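Local coordinates for protein proline dehydrogenase (Deinococcus radiodurans, PDB 4H6Q) that oxidises L-proline to delta-1-pyrroline-5-carboxylate with a bound FAD, passing the electrons to a quinone in the first step of proline breakdown to glutamate, at residues Q267-L270 against A271-Y275; L117-A120 against R121-I124. All coordinates share one frame; numbering follows the deposited sequence. Where two conformers were deposited one is given.

Both contacts are local, joining residues three to five apart on outer helices of the beta8-alpha8 barrel; contact 2 lies within a helix, contact 1 spans a helix end. Contact 2 comes first along the chain, in helix 115-129, which leads into strand 133-136; contact 1 closes helix 264-272, between strands 254-259 and 277-283. The two do not touch: their centres are 34 Å apart, their nearest atoms about 23 Å, and they sit on opposite sides of the centre of the chain. Together they illustrate two tasks of local side-chain contacts: at 267-275 the helix is ended and the chain turned back to the sheet, whereas at 117-124 arginines tie a helix to both its neighbours.

Contact 1 (Q267-L270 against A271-Y275); sequences QKQL and AAEGY
Gln-269 and Glu-273 pair across one turn, the glutamate chain folding back to meet the amide. NE2 of Gln-269 donates to OE2 of Glu-273 over 3.0 Å, nearly straight at 172°. The acceptor lies in the amide plane, but the donor approaches from above the carboxylate, the two planes standing 84° apart. The extended chain of Gln-269 holds the amide out from the helix, and Glu-273, with CG beside its backbone N, is extended back toward it. The other oxygen of the carboxylate, OE1, is held in a salt bridge by Lys-241 of helix 234-246, linking this end of helix 264-272 to the preceding barrel helix.

Along the backbone, the N of Ala-271 bonds to the O of Gln-267, and Ala-272 and Glu-273 repeat the step to Lys-268 and Gln-269. The helix then ends in a Schellman motif at Gly-274, whose positive phi of 93° would press a CB against the preceding carbonyl oxygen. Beyond it, the N of Tyr-275 returns to the O of Leu-270 at 3.0 Å, while Glu-273 N gives that same oxygen a weak bond of 3.2 Å. The same carbonyl oxygen also lies at the edge of the Tyr-275 ring, near its plane. This is the helix-to-strand turn of the beta-alpha-beta unit formed by strand 254-259, helix 264-272 and strand 277-283.

Methyl CD2 of Leu-270 lies 4.0 Å from ring atom CD2 of Tyr-275, the two side chains meeting at a slant. Leu-270 also packs on Phe-256 and Met-258 of strand 254-259 and on Val-277 of strand 277-283, while Tyr-275 rests on Phe-254.

Contact 2 (L117-A120 against R121-I124); sequences LTNA and RRII
Methyl CD2 of Leu-117 lies over one face of the Arg-121 guanidinium, 3.5 Å from the plane and nearer its margin than its centre, with NH2 of Arg-121 its closest atom at 3.6 Å. CG of Leu-117 stands opposite the backbone N (chi1 -177°), which brings the branch up to the extended arginine chain. The Arg-122 guanidinium is met at its edge: OD1 of Asn-119 lies in its plane and accepts from both NE (3.1 Å) and NH2 (3.0 Å). NE arrives in the carbonyl plane of the amide, NH2 from above it. A bend at chi3 (-58°) turns the group back to this oxygen.

These pairs lie on the outer helix 115-129 of the barrel, between helices 71-90 and 144-158. Arg-121 NE forms a salt bridge with Glu-157 on one neighbour, and Arg-122 NH2 forms one with Asp-79 on the other; ND2 of Asn-119 bonds to the O of Val-104. A leucine in place of Arg-122 would probably leave Asp-79 without this counter-charge and OD1 of Asn-119 without these two donors, the amide then being held mainly through ND2.

Ile-124 N bonds to Ala-120 O at 2.8 Å. CB of Ala-120 approaches CD1 of Ile-124 to 4.4 Å, and toward the barrel Ile-123 and Ile-124 both pack on Ile-134 of strand 133-136.

Contact 1 (Q267-L270 against A271-Y275)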
ATOM      1  N   GLN A 267       6.104   7.953 -13.511  1.00 12.49           N
ATOM      2  CA  GLN A 267       5.772   6.536 -13.592  1.00 12.75           C
ATOM      3  C   GLN A 267       6.260   6.000 -14.931  1.00 14.16           C
ATOM      4  O   GLN A 267       6.922   4.948 -15.005  1.00 14.00           O
ATOM      5  CB  GLN A 267       4.271   6.315 -13.454  1.00 12.95           C
ATOM      6  CG  GLN A 267       3.678   6.699 -12.094  1.00 13.19           C
ATOM      7  CD  GLN A 267       2.176   6.701 -12.077  1.00 13.16           C
ATOM      8  OE1 GLN A 267       1.521   6.053 -12.906  1.00 13.79           O
ATOM      9  NE2 GLN A 267       1.591   7.427 -11.104  1.00 14.23           N
ATOM     10  N   LYS A 268       5.906   6.687 -16.015  1.00 14.30           N
ATOM     11  CA  LYS A 268       6.293   6.253 -17.352  1.00 16.00           C
ATOM     12  C   LYS A 268       7.798   6.325 -17.594  1.00 14.14           C
ATOM     13  O   LYS A 268       8.371   5.400 -18.211  1.00 15.96           O
ATOM     14  CB  LYS A 268       5.512   7.061 -18.385  1.00 17.38           C
ATOM     15  CG  LYS A 268       4.011   6.676 -18.385  1.00 22.56           C
ATOM     16  CD  LYS A 268       3.240   7.518 -19.430  1.00 27.28           C
ATOM     17  CE  LYS A 268       1.713   7.312 -19.367  1.00 30.05           C
ATOM     18  NZ  LYS A 268       0.969   8.482 -19.912  1.00 33.85           N
ATOM     19  N   GLN A 269       8.443   7.407 -17.175  1.00 14.27           N
ATOM     20  CA  GLN A 269       9.873   7.595 -17.357  1.00 14.46           C
ATOM     21  C   GLN A 269      10.687   6.528 -16.664  1.00 12.11           C
ATOM     22  O   GLN A 269      11.620   5.946 -17.246  1.00 13.34           O
ATOM     23  CB  GLN A 269      10.290   8.991 -16.881  1.00 16.77           C
ATOM     24  CG  GLN A 269      11.858   9.233 -16.921  1.00 24.61           C
ATOM     25  CD  GLN A 269      12.325  10.413 -16.001  1.00 33.65           C
ATOM     26  OE1 GLN A 269      11.530  11.254 -15.596  1.00 36.85           O
ATOM     27  NE2 GLN A 269      13.630  10.456 -15.691  1.00 38.52           N
ATOM     28  N   LEU A 270      10.351   6.228 -15.424  1.00 12.35           N
ATOM     29  CA  LEU A 270      11.075   5.200 -14.664  1.00 11.11           C
ATOM     30  C   LEU A 270      10.942   3.830 -15.322  1.00 12.24           C
ATOM     31  O   LEU A 270      11.938   3.081 -15.438  1.00 12.74           O
ATOM     32  CB  LEU A 270      10.551   5.156 -13.218  1.00 11.98           C
ATOM     33  CG  LEU A 270      10.929   6.375 -12.378  1.00 13.44           C
ATOM     34  CD1 LEU A 270      10.138   6.398 -11.064  1.00 15.66           C
ATOM     35  CD2 LEU A 270      12.417   6.348 -12.122  1.00 15.82           C
ATOM     36  N   ALA A 271       9.765   3.498 -15.834  1.00 12.28           N
ATOM     37  CA  ALA A 271       9.592   2.217 -16.515  1.00 13.69           C
ATOM     38  C   ALA A 271      10.424   2.189 -17.803  1.00 12.67           C
ATOM     39  O   ALA A 271      11.052   1.169 -18.158  1.00 14.48           O
ATOM     40  CB  ALA A 271       8.118   2.025 -16.858  1.00 15.00           C
ATOM     41  N   ALA A 272      10.504   3.310 -18.508  1.00 13.73           N
ATOM     42  CA  ALA A 272      11.287   3.369 -19.737  1.00 14.27           C
ATOM     43  C   ALA A 272      12.779   3.232 -19.444  1.00 14.28           C
ATOM     44  O   ALA A 272      13.533   2.789 -20.285  1.00 15.75           O
ATOM     45  CB  ALA A 272      10.993   4.675 -20.510  1.00 15.93           C
ATOM     46  N   GLU A 273      13.231   3.625 -18.272  1.00 12.65           N
ATOM     47  CA  GLU A 273      14.626   3.490 -17.852  1.00 13.55           C
ATOM     48  C   GLU A 273      14.907   2.080 -17.334  1.00 13.68           C
ATOM     49  O   GLU A 273      16.060   1.768 -17.025  1.00 16.24           O
ATOM     50  CB  GLU A 273      14.931   4.521 -16.742  1.00 13.33           C
ATOM     51  CG  GLU A 273      14.949   5.917 -17.277  1.00 14.93           C
ATOM     52  CD  GLU A 273      15.157   6.989 -16.213  1.00 17.32           C
ATOM     53  OE1 GLU A 273      15.131   6.661 -15.019  1.00 18.27           O
ATOM     54  OE2 GLU A 273      15.342   8.181 -16.579  1.00 19.10           O
ATOM     55  N   GLY A 274      13.892   1.212 -17.245  1.00 12.64           N
ATOM     56  CA  GLY A 274      14.132  -0.168 -16.805  1.00 13.04           C
ATOM     57  C   GLY A 274      13.958  -0.361 -15.310  1.00 12.10           C
ATOM     58  O   GLY A 274      14.259  -1.459 -14.823  1.00 14.75           O
ATOM     59  N   TYR A 275      13.479   0.648 -14.565  1.00 10.45           N
ATOM     60  CA  TYR A 275      13.107   0.404 -13.161  1.00 10.22           C
ATOM     61  C   TYR A 275      11.745  -0.250 -13.074  1.00 10.29           C
ATOM     62  O   TYR A 275      10.876  -0.039 -13.938  1.00 12.29           O
ATOM     63  CB  TYR A 275      13.099   1.723 -12.375  1.00 11.22           C
ATOM     64  CG  TYR A 275      14.465   2.372 -12.311  1.00 11.17           C
ATOM     65  CD1 TYR A 275      15.445   1.900 -11.407  1.00 11.56           C
ATOM     66  CD2 TYR A 275      14.811   3.376 -13.187  1.00 12.52           C
ATOM     67  CE1 TYR A 275      16.680   2.473 -11.363  1.00 12.26           C
ATOM     68  CE2 TYR A 275      16.072   3.958 -13.167  1.00 12.39           C
ATOM     69  CZ  TYR A 275      17.010   3.512 -12.269  1.00 12.25           C
ATOM     70  OH  TYR A 275      18.268   4.105 -12.260  1.00 14.74           O
TER

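Contact 2 (L117-A120 against R121-I124)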
ATOM      1  N   LEU A 117      -6.993 -10.704  11.921  1.00 12.63           N
ATOM      2  CA  LEU A 117      -6.073 -11.790  11.633  1.00 13.60           C
ATOM      3  C   LEU A 117      -6.789 -12.942  10.909  1.00 14.40           C
ATOM      4  O   LEU A 117      -6.279 -13.482   9.918  1.00 13.81           O
ATOM      5  CB  LEU A 117      -5.425 -12.302  12.914  1.00 14.60           C
ATOM      6  CG  LEU A 117      -4.361 -13.412  12.763  1.00 16.56           C
ATOM      7  CD1 LEU A 117      -3.161 -12.845  12.047  1.00 18.84           C
ATOM      8  CD2 LEU A 117      -3.924 -13.934  14.126  1.00 18.70           C
ATOM      9  N   THR A 118      -7.972 -13.333  11.365  1.00 15.06           N
ATOM     10  CA  THR A 118      -8.583 -14.440  10.644  0.56 14.87           C
ATOM     11  C   THR A 118      -9.046 -14.037   9.248  1.00 13.51           C
ATOM     12  O   THR A 118      -8.881 -14.858   8.328  1.00 14.16           O
ATOM     13  CB  THR A 118      -9.736 -15.080  11.366  0.56 15.04           C
ATOM     14  OG1 THR A 118     -10.772 -14.112  11.477  0.56 15.42           O
ATOM     15  CG2 THR A 118      -9.325 -15.525  12.754  0.56 14.53           C
ATOM     16  N   ASN A 119      -9.498 -12.805   9.025  1.00 12.13           N
ATOM     17  CA  ASN A 119      -9.838 -12.411   7.657  1.00 11.93           C
ATOM     18  C   ASN A 119      -8.591 -12.260   6.814  1.00 11.23           C
ATOM     19  O   ASN A 119      -8.615 -12.618   5.618  1.00 11.59           O
ATOM     20  CB  ASN A 119     -10.659 -11.112   7.654  1.00 12.29           C
ATOM     21  CG  ASN A 119     -12.133 -11.385   7.979  1.00 12.08           C
ATOM     22  OD1 ASN A 119     -12.701 -12.408   7.565  1.00 14.33           O
ATOM     23  ND2 ASN A 119     -12.774 -10.471   8.741  1.00 13.38           N
ATOM     24  N   ALA A 120      -7.503 -11.718   7.382  1.00 11.51           N
ATOM     25  CA  ALA A 120      -6.265 -11.598   6.594  1.00 10.85           C
ATOM     26  C   ALA A 120      -5.741 -12.965   6.159  1.00 11.82           C
ATOM     27  O   ALA A 120      -5.235 -13.116   5.032  1.00 11.32           O
ATOM     28  CB  ALA A 120      -5.186 -10.849   7.375  1.00 12.88           C
ATOM     29  N   ARG A 121      -5.867 -13.972   7.010  1.00 11.99           N
ATOM     30  CA  ARG A 121      -5.477 -15.326   6.618  1.00 11.89           C
ATOM     31  C   ARG A 121      -6.225 -15.789   5.376  1.00 12.05           C
ATOM     32  O   ARG A 121      -5.634 -16.388   4.458  1.00 13.54           O
ATOM     33  CB  ARG A 121      -5.740 -16.314   7.760  1.00 13.70           C
ATOM     34  CG  ARG A 121      -4.701 -16.253   8.866  1.00 13.86           C
ATOM     35  CD  ARG A 121      -5.146 -17.114  10.028  1.00 15.70           C
ATOM     36  NE  ARG A 121      -4.075 -17.199  11.011  1.00 18.55           N
ATOM     37  CZ  ARG A 121      -4.264 -17.294  12.317  1.00 18.72           C
ATOM     38  NH1 ARG A 121      -5.490 -17.283  12.802  1.00 22.72           N
ATOM     39  NH2 ARG A 121      -3.223 -17.360  13.135  1.00 21.76           N
ATOM     40  N   ARG A 122      -7.529 -15.537   5.304  1.00 12.10           N
ATOM     41  CA  ARG A 122      -8.342 -15.969   4.156  1.00 11.98           C
ATOM     42  C   ARG A 122      -7.931 -15.222   2.891  1.00 11.53           C
ATOM     43  O   ARG A 122      -7.848 -15.819   1.795  1.00 12.25           O
ATOM     44  CB  ARG A 122      -9.839 -15.731   4.424  1.00 13.34           C
ATOM     45  CG  ARG A 122     -10.353 -16.425   5.668  1.00 16.09           C
ATOM     46  CD  ARG A 122     -11.862 -16.307   5.763  1.00 17.85           C
ATOM     47  NE  ARG A 122     -12.422 -14.960   5.778  1.00 18.59           N
ATOM     48  CZ  ARG A 122     -13.221 -14.467   4.814  1.00 17.95           C
ATOM     49  NH1 ARG A 122     -13.514 -15.163   3.727  1.00 19.18           N
ATOM     50  NH2 ARG A 122     -13.751 -13.299   4.953  1.00 15.42           N
ATOM     51  N   ILE A 123      -7.703 -13.916   3.021  1.00 11.17           N
ATOM     52  CA  ILE A 123      -7.272 -13.109   1.892  1.00 10.06           C
ATOM     53  C   ILE A 123      -5.897 -13.566   1.366  1.00 10.05           C
ATOM     54  O   ILE A 123      -5.705 -13.750   0.142  1.00 10.46           O
ATOM     55  CB  ILE A 123      -7.261 -11.620   2.290  1.00 10.26           C
ATOM     56  CG1 ILE A 123      -8.719 -11.136   2.557  1.00 10.79           C
ATOM     57  CG2 ILE A 123      -6.520 -10.743   1.264  1.00 10.85           C
ATOM     58  CD1 ILE A 123      -8.780  -9.779   3.294  1.00 11.70           C
ATOM     59  N   ILE A 124      -4.938 -13.739   2.276  1.00 10.01           N
ATOM     60  CA  ILE A 124      -3.590 -14.095   1.846  1.00  9.99           C
ATOM     61  C   ILE A 124      -3.574 -15.513   1.265  1.00 11.25           C
ATOM     62  O   ILE A 124      -2.893 -15.765   0.257  1.00 12.55           O
ATOM     63  CB  ILE A 124      -2.578 -13.969   3.000  1.00 10.15           C
ATOM     64  CG1 ILE A 124      -2.525 -12.533   3.521  1.00  9.87           C
ATOM     65  CG2 ILE A 124      -1.168 -14.472   2.534  1.00 12.44           C
ATOM     66  CD1 ILE A 124      -1.893 -12.438   4.907  1.00 12.49           C
TER